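Local coordinates for ESX-1 secretion-associated protein EspB (Mycobacterium marinum, PDB 7P0Z) that is secreted through the mycobacterial ESX-1 system and assembles into a seven-subunit, probably ring-shaped, channel-like structure, at residues 20-24 and 72-77; 185-189 and 281-285. Residue numbers count along the deposited sequence, not the author numbering.

How the contacts relate
From the N terminus the chain passes through helix 13-23, a connecting loop and the long helix 42-81, whose last turns come back alongside residues 20-24; contact 1 thereby closes a 47-residue loop within the PE domain. After an unmodelled region the PPE part follows, and contact 2 opens on helix 181-224, closing, with 91 residues in between, when the tail beyond helix 244-268 returns to residues 185-189. The two loops follow one another, neither nesting nor crossing, yet the centres of the two contacts lie only about 10 Å apart. Helix 42-81 joins them: Ser-75 OG is 2.5 Å from Ile-283 O and 3.0 Å from Ile-285 N, probable hydrogen bonds, and Leu-72 CD1 packs 3.6 Å from Ser-189 OG.

Contact 1: 20-24 and 72-77; sequences ADEVE and LATSLR
A single guanidinium nitrogen serves two carboxylates: Arg-77 NH2 donates to Asp-21 OD1 at 2.7 Å and to Glu-24 OE2 at 2.8 Å, forming a salt-bridge network. Residues 20-23 are the last turn of helix 13-23, Glu-24 is the first to leave helical angles (-103/11), and 72-77 is regular helix. Arg-77 (chi1 m, chi2 and chi3 t) stretches across Ala-20, whose CB covers one face of the guanidinium; Asp-21 (m) and Glu-24 (p, then t) reach its edge. The helices run in opposed directions, closest at Ala-20 and Ala-73, where the CA atoms are 4.6 Å apart. Alanine on both sides allows this: Ala-20 O lies 3.5 Å from Ala-73 CB, and Ala-20 CB 3.9 Å from Leu-76 CB. One turn on, Val-23 (p) places CG2 3.6 Å from Leu-72 CD2 (Leu-72 is t, p) and CG1 3.9 Å from Ala-73 CB. Such antiparallel packing is consistent with the helical hairpin of a PE domain (EsxAB clan), which forms a bundle with the PPE helices. Leu-72 and Leu-76 also touch helix 181-224, Val-23 meets Phe-172 in a loop, and Glu-22 forms a salt bridge with Arg-173.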
ATOM      1  N   ALA A  20      -3.083 -44.975  -9.101  1.00 41.14           N
ATOM      2  CA  ALA A  20      -2.934 -45.131  -7.662  1.00 41.14           C
ATOM      3  C   ALA A  20      -1.524 -45.551  -7.295  1.00 41.14           C
ATOM      4  O   ALA A  20      -0.947 -45.040  -6.335  1.00 41.14           O
ATOM      5  CB  ALA A  20      -3.938 -46.141  -7.126  1.00 41.14           C
ATOM      6  N   ASP A  21      -0.949 -46.481  -8.042  1.00 41.59           N
ATOM      7  CA  ASP A  21       0.435 -46.825  -7.750  1.00 41.59           C
ATOM      8  C   ASP A  21       1.377 -45.674  -8.052  1.00 41.59           C
ATOM      9  O   ASP A  21       2.358 -45.482  -7.337  1.00 41.59           O
ATOM     10  CB  ASP A  21       0.852 -48.062  -8.511  1.00 41.59           C
ATOM     11  CG  ASP A  21       0.285 -49.306  -7.906  1.00 41.59           C
ATOM     12  OD1 ASP A  21      -0.178 -49.240  -6.755  1.00 41.59           O
ATOM     13  OD2 ASP A  21       0.298 -50.355  -8.574  1.00 41.59           O
ATOM     14  N   GLU A  22       1.094 -44.895  -9.085  1.00 41.12           N
ATOM     15  CA  GLU A  22       1.967 -43.789  -9.426  1.00 41.12           C
ATOM     16  C   GLU A  22       1.914 -42.671  -8.396  1.00 41.12           C
ATOM     17  O   GLU A  22       2.911 -41.980  -8.183  1.00 41.12           O
ATOM     18  CB  GLU A  22       1.608 -43.249 -10.803  1.00 41.12           C
ATOM     19  CG  GLU A  22       2.514 -42.143 -11.257  1.00 41.12           C
ATOM     20  CD  GLU A  22       2.192 -41.611 -12.626  1.00 41.12           C
ATOM     21  OE1 GLU A  22       1.283 -42.145 -13.283  1.00 41.12           O
ATOM     22  OE2 GLU A  22       2.829 -40.625 -13.032  1.00 41.12           O
ATOM     23  N   VAL A  23       0.774 -42.471  -7.749  1.00 41.02           N
ATOM     24  CA  VAL A  23       0.654 -41.287  -6.925  1.00 41.02           C
ATOM     25  C   VAL A  23       1.342 -41.476  -5.583  1.00 41.02           C
ATOM     26  O   VAL A  23       1.776 -40.504  -4.967  1.00 41.02           O
ATOM     27  CB  VAL A  23      -0.822 -40.901  -6.753  1.00 41.02           C
ATOM     28  CG1 VAL A  23      -1.518 -41.826  -5.795  1.00 41.02           C
ATOM     29  CG2 VAL A  23      -0.942 -39.464  -6.309  1.00 41.02           C
ATOM     30  N   GLU A  24       1.462 -42.706  -5.105  1.00 41.01           N
ATOM     31  CA  GLU A  24       2.097 -42.960  -3.830  1.00 41.01           C
ATOM     32  C   GLU A  24       3.504 -43.504  -3.982  1.00 41.01           C
ATOM     33  O   GLU A  24       4.080 -43.970  -3.004  1.00 41.01           O
ATOM     34  CB  GLU A  24       1.260 -43.923  -2.997  1.00 41.01           C
ATOM     35  CG  GLU A  24       1.424 -45.359  -3.413  1.00 41.01           C
ATOM     36  CD  GLU A  24       0.725 -46.313  -2.498  1.00 41.01           C
ATOM     37  OE1 GLU A  24       0.341 -45.906  -1.389  1.00 41.01           O
ATOM     38  OE2 GLU A  24       0.577 -47.490  -2.872  1.00 41.01           O
ATOM     39  N   LEU A  72      -4.634 -41.111  -0.340  1.00 40.41           N
ATOM     40  CA  LEU A  72      -5.220 -40.847  -1.641  1.00 40.41           C
ATOM     41  C   LEU A  72      -5.158 -42.076  -2.537  1.00 40.41           C
ATOM     42  O   LEU A  72      -6.112 -42.376  -3.259  1.00 40.41           O
ATOM     43  CB  LEU A  72      -4.515 -39.663  -2.284  1.00 40.41           C
ATOM     44  CG  LEU A  72      -4.799 -39.358  -3.745  1.00 40.41           C
ATOM     45  CD1 LEU A  72      -6.145 -38.720  -3.900  1.00 40.41           C
ATOM     46  CD2 LEU A  72      -3.737 -38.441  -4.272  1.00 40.41           C
ATOM     47  N   ALA A  73      -4.046 -42.801  -2.506  1.00 40.51           N
ATOM     48  CA  ALA A  73      -3.954 -44.023  -3.292  1.00 40.51           C
ATOM     49  C   ALA A  73      -4.969 -45.060  -2.830  1.00 40.51           C
ATOM     50  O   ALA A  73      -5.578 -45.756  -3.649  1.00 40.51           O
ATOM     51  CB  ALA A  73      -2.542 -44.588  -3.217  1.00 40.51           C
ATOM     52  N   THR A  74      -5.162 -45.179  -1.522  1.00 40.28           N
ATOM     53  CA  THR A  74      -6.189 -46.080  -1.029  1.00 40.28           C
ATOM     54  C   THR A  74      -7.569 -45.674  -1.518  1.00 40.28           C
ATOM     55  O   THR A  74      -8.361 -46.524  -1.934  1.00 40.28           O
ATOM     56  CB  THR A  74      -6.148 -46.136   0.491  1.00 40.28           C
ATOM     57  OG1 THR A  74      -4.852 -46.542   0.908  1.00 40.28           O
ATOM     58  CG2 THR A  74      -7.143 -47.104   1.000  1.00 40.28           C
ATOM     59  N   SER A  75      -7.878 -44.387  -1.479  1.00 40.25           N
ATOM     60  CA  SER A  75      -9.179 -43.959  -1.966  1.00 40.25           C
ATOM     61  C   SER A  75      -9.344 -44.260  -3.446  1.00 40.25           C
ATOM     62  O   SER A  75     -10.435 -44.616  -3.893  1.00 40.25           O
ATOM     63  CB  SER A  75      -9.396 -42.478  -1.695  1.00 40.25           C
ATOM     64  OG  SER A  75      -9.553 -42.242  -0.320  1.00 40.25           O
ATOM     65  N   LEU A  76      -8.280 -44.109  -4.224  1.00 40.57           N
ATOM     66  CA  LEU A  76      -8.374 -44.437  -5.636  1.00 40.57           C
ATOM     67  C   LEU A  76      -8.629 -45.918  -5.846  1.00 40.57           C
ATOM     68  O   LEU A  76      -9.389 -46.300  -6.732  1.00 40.57           O
ATOM     69  CB  LEU A  76      -7.113 -44.019  -6.370  1.00 40.57           C
ATOM     70  CG  LEU A  76      -6.914 -42.527  -6.554  1.00 40.57           C
ATOM     71  CD1 LEU A  76      -5.492 -42.263  -6.968  1.00 40.57           C
ATOM     72  CD2 LEU A  76      -7.867 -41.999  -7.570  1.00 40.57           C
ATOM     73  N   ARG A  77      -7.984 -46.768  -5.061  1.00 40.80           N
ATOM     74  CA  ARG A  77      -8.227 -48.194  -5.203  1.00 40.80           C
ATOM     75  C   ARG A  77      -9.654 -48.553  -4.836  1.00 40.80           C
ATOM     76  O   ARG A  77     -10.273 -49.399  -5.485  1.00 40.80           O
ATOM     77  CB  ARG A  77      -7.237 -48.978  -4.368  1.00 40.80           C
ATOM     78  CG  ARG A  77      -5.873 -48.835  -4.896  1.00 40.80           C
ATOM     79  CD  ARG A  77      -4.930 -49.740  -4.239  1.00 40.80           C
ATOM     80  NE  ARG A  77      -3.588 -49.453  -4.692  1.00 40.80           N
ATOM     81  CZ  ARG A  77      -2.723 -48.731  -4.000  1.00 40.80           C
ATOM     82  NH1 ARG A  77      -3.073 -48.245  -2.826  1.00 40.80           N
ATOM     83  NH2 ARG A  77      -1.515 -48.502  -4.477  1.00 40.80           N
TER

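Contact 2: 185-189 and 281-285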
ATOM      1  N   ALA A 185     -14.001 -35.725  -8.088  1.00 39.50           N
ATOM      2  CA  ALA A 185     -13.579 -35.502  -6.718  1.00 39.50           C
ATOM      3  C   ALA A 185     -12.129 -35.914  -6.507  1.00 39.50           C
ATOM      4  O   ALA A 185     -11.373 -35.229  -5.812  1.00 39.50           O
ATOM      5  CB  ALA A 185     -14.500 -36.256  -5.776  1.00 39.50           C
ATOM      6  N   CYS A 186     -11.722 -37.024  -7.103  1.00 41.13           N
ATOM      7  CA  CYS A 186     -10.345 -37.462  -6.985  1.00 41.13           C
ATOM      8  C   CYS A 186      -9.397 -36.517  -7.705  1.00 41.13           C
ATOM      9  O   CYS A 186      -8.273 -36.298  -7.254  1.00 41.13           O
ATOM     10  CB  CYS A 186     -10.209 -38.881  -7.519  1.00 41.13           C
ATOM     11  SG  CYS A 186     -10.812 -40.135  -6.392  1.00 41.13           S
ATOM     12  N   GLU A 187      -9.824 -35.959  -8.827  1.00 40.63           N
ATOM     13  CA  GLU A 187      -9.013 -34.962  -9.499  1.00 40.63           C
ATOM     14  C   GLU A 187      -8.860 -33.713  -8.653  1.00 40.63           C
ATOM     15  O   GLU A 187      -7.778 -33.132  -8.596  1.00 40.63           O
ATOM     16  CB  GLU A 187      -9.621 -34.636 -10.848  1.00 40.63           C
ATOM     17  CG  GLU A 187      -9.242 -35.645 -11.873  1.00 40.63           C
ATOM     18  CD  GLU A 187      -9.946 -35.447 -13.168  1.00 40.63           C
ATOM     19  OE1 GLU A 187     -10.856 -34.611 -13.213  1.00 40.63           O
ATOM     20  OE2 GLU A 187      -9.603 -36.131 -14.140  1.00 40.63           O
ATOM     21  N   ALA A 188      -9.924 -33.287  -7.987  1.00 39.95           N
ATOM     22  CA  ALA A 188      -9.804 -32.142  -7.096  1.00 39.95           C
ATOM     23  C   ALA A 188      -8.839 -32.434  -5.958  1.00 39.95           C
ATOM     24  O   ALA A 188      -8.034 -31.580  -5.570  1.00 39.95           O
ATOM     25  CB  ALA A 188     -11.171 -31.758  -6.548  1.00 39.95           C
ATOM     26  N   SER A 189      -8.896 -33.643  -5.423  1.00 40.15           N
ATOM     27  CA  SER A 189      -7.979 -34.004  -4.358  1.00 40.15           C
ATOM     28  C   SER A 189      -6.531 -34.038  -4.844  1.00 40.15           C
ATOM     29  O   SER A 189      -5.630 -33.535  -4.166  1.00 40.15           O
ATOM     30  CB  SER A 189      -8.396 -35.341  -3.770  1.00 40.15           C
ATOM     31  OG  SER A 189      -7.619 -35.667  -2.647  1.00 40.15           O
ATOM     32  N   ALA A 281      -6.161 -32.653   3.601  1.00 38.91           N
ATOM     33  CA  ALA A 281      -6.602 -34.020   3.801  1.00 38.91           C
ATOM     34  C   ALA A 281      -6.951 -34.651   2.469  1.00 38.91           C
ATOM     35  O   ALA A 281      -7.558 -34.016   1.610  1.00 38.91           O
ATOM     36  CB  ALA A 281      -7.805 -34.048   4.724  1.00 38.91           C
ATOM     37  N   ALA A 282      -6.536 -35.892   2.289  1.00 39.49           N
ATOM     38  CA  ALA A 282      -6.925 -36.639   1.111  1.00 39.49           C
ATOM     39  C   ALA A 282      -8.415 -36.926   1.136  1.00 39.49           C
ATOM     40  O   ALA A 282      -9.026 -37.029   2.195  1.00 39.49           O
ATOM     41  CB  ALA A 282      -6.154 -37.948   1.033  1.00 39.49           C
ATOM     42  N   ILE A 283      -9.007 -37.047  -0.042  1.00 38.79           N
ATOM     43  CA  ILE A 283     -10.392 -37.469  -0.104  1.00 38.79           C
ATOM     44  C   ILE A 283     -10.503 -38.915   0.353  1.00 38.79           C
ATOM     45  O   ILE A 283      -9.636 -39.744   0.067  1.00 38.79           O
ATOM     46  CB  ILE A 283     -10.960 -37.268  -1.514  1.00 38.79           C
ATOM     47  CG1 ILE A 283     -12.472 -37.338  -1.456  1.00 38.79           C
ATOM     48  CG2 ILE A 283     -10.404 -38.271  -2.487  1.00 38.79           C
ATOM     49  CD1 ILE A 283     -13.098 -37.242  -2.753  1.00 38.79           C
ATOM     50  N   LYS A 284     -11.546 -39.221   1.105  1.00 38.78           N
ATOM     51  CA  LYS A 284     -11.758 -40.572   1.592  1.00 38.78           C
ATOM     52  C   LYS A 284     -12.856 -41.251   0.794  1.00 38.78           C
ATOM     53  O   LYS A 284     -13.953 -40.712   0.653  1.00 38.78           O
ATOM     54  CB  LYS A 284     -12.102 -40.589   3.070  1.00 38.78           C
ATOM     55  CG  LYS A 284     -11.823 -41.927   3.658  1.00 38.78           C
ATOM     56  CD  LYS A 284     -11.415 -41.840   5.081  1.00 38.78           C
ATOM     57  CE  LYS A 284     -12.562 -41.413   5.925  1.00 38.78           C
ATOM     58  NZ  LYS A 284     -13.731 -42.285   5.709  1.00 38.78           N
ATOM     59  N   ILE A 285     -12.544 -42.415   0.251  1.00 39.66           N
ATOM     60  CA  ILE A 285     -13.508 -43.246  -0.444  1.00 39.66           C
ATOM     61  C   ILE A 285     -13.499 -44.589   0.247  1.00 39.66           C
ATOM     62  O   ILE A 285     -12.469 -45.264   0.275  1.00 39.66           O
ATOM     63  CB  ILE A 285     -13.168 -43.418  -1.926  1.00 39.66           C
ATOM     64  CG1 ILE A 285     -12.963 -42.078  -2.623  1.00 39.66           C
ATOM     65  CG2 ILE A 285     -14.283 -44.125  -2.602  1.00 39.66           C
ATOM     66  CD1 ILE A 285     -14.162 -41.269  -2.715  1.00 39.66           C
TER
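One hydrogen bond joins the helix to the tail: Ile-283 N donates to Ser-189 OG at 3.3 Å, with an N-H...O angle of 160°, rather long but well directed. Ser-189 (t) also brings OG to 3.9 Å from Ala-282 CA. The remaining contacts are packing, apolar toward Ala-185 and Cys-186, and centre on Ile-283, whose all-t side chain points at the helix: its CD1 lies 3.5 Å from Ala-185 CB, its CG2 4.3 Å from Cys-186 SG and 3.8 Å from Ser-189 CB. Residues 185, 186 and 189 span one helical turn, so the isoleucine meets a single face of helix 181-224. Residues 281-283 have polyproline II-like angles, and this extended tail runs along the groove where helices 181-224 and 42-81 meet, covering the seam of PPE and PE parts. Polar links hold it to helix 42-81 as well: Ala-282 N bonds to Glu-68, Ile-283 O and Ile-285 N to Ser-75, and Ile-285 O to Asn-78. Away from the tail, Glu-187 accepts from Phe-175 N and forms a salt bridge with Arg-67 of a neighbouring subunit.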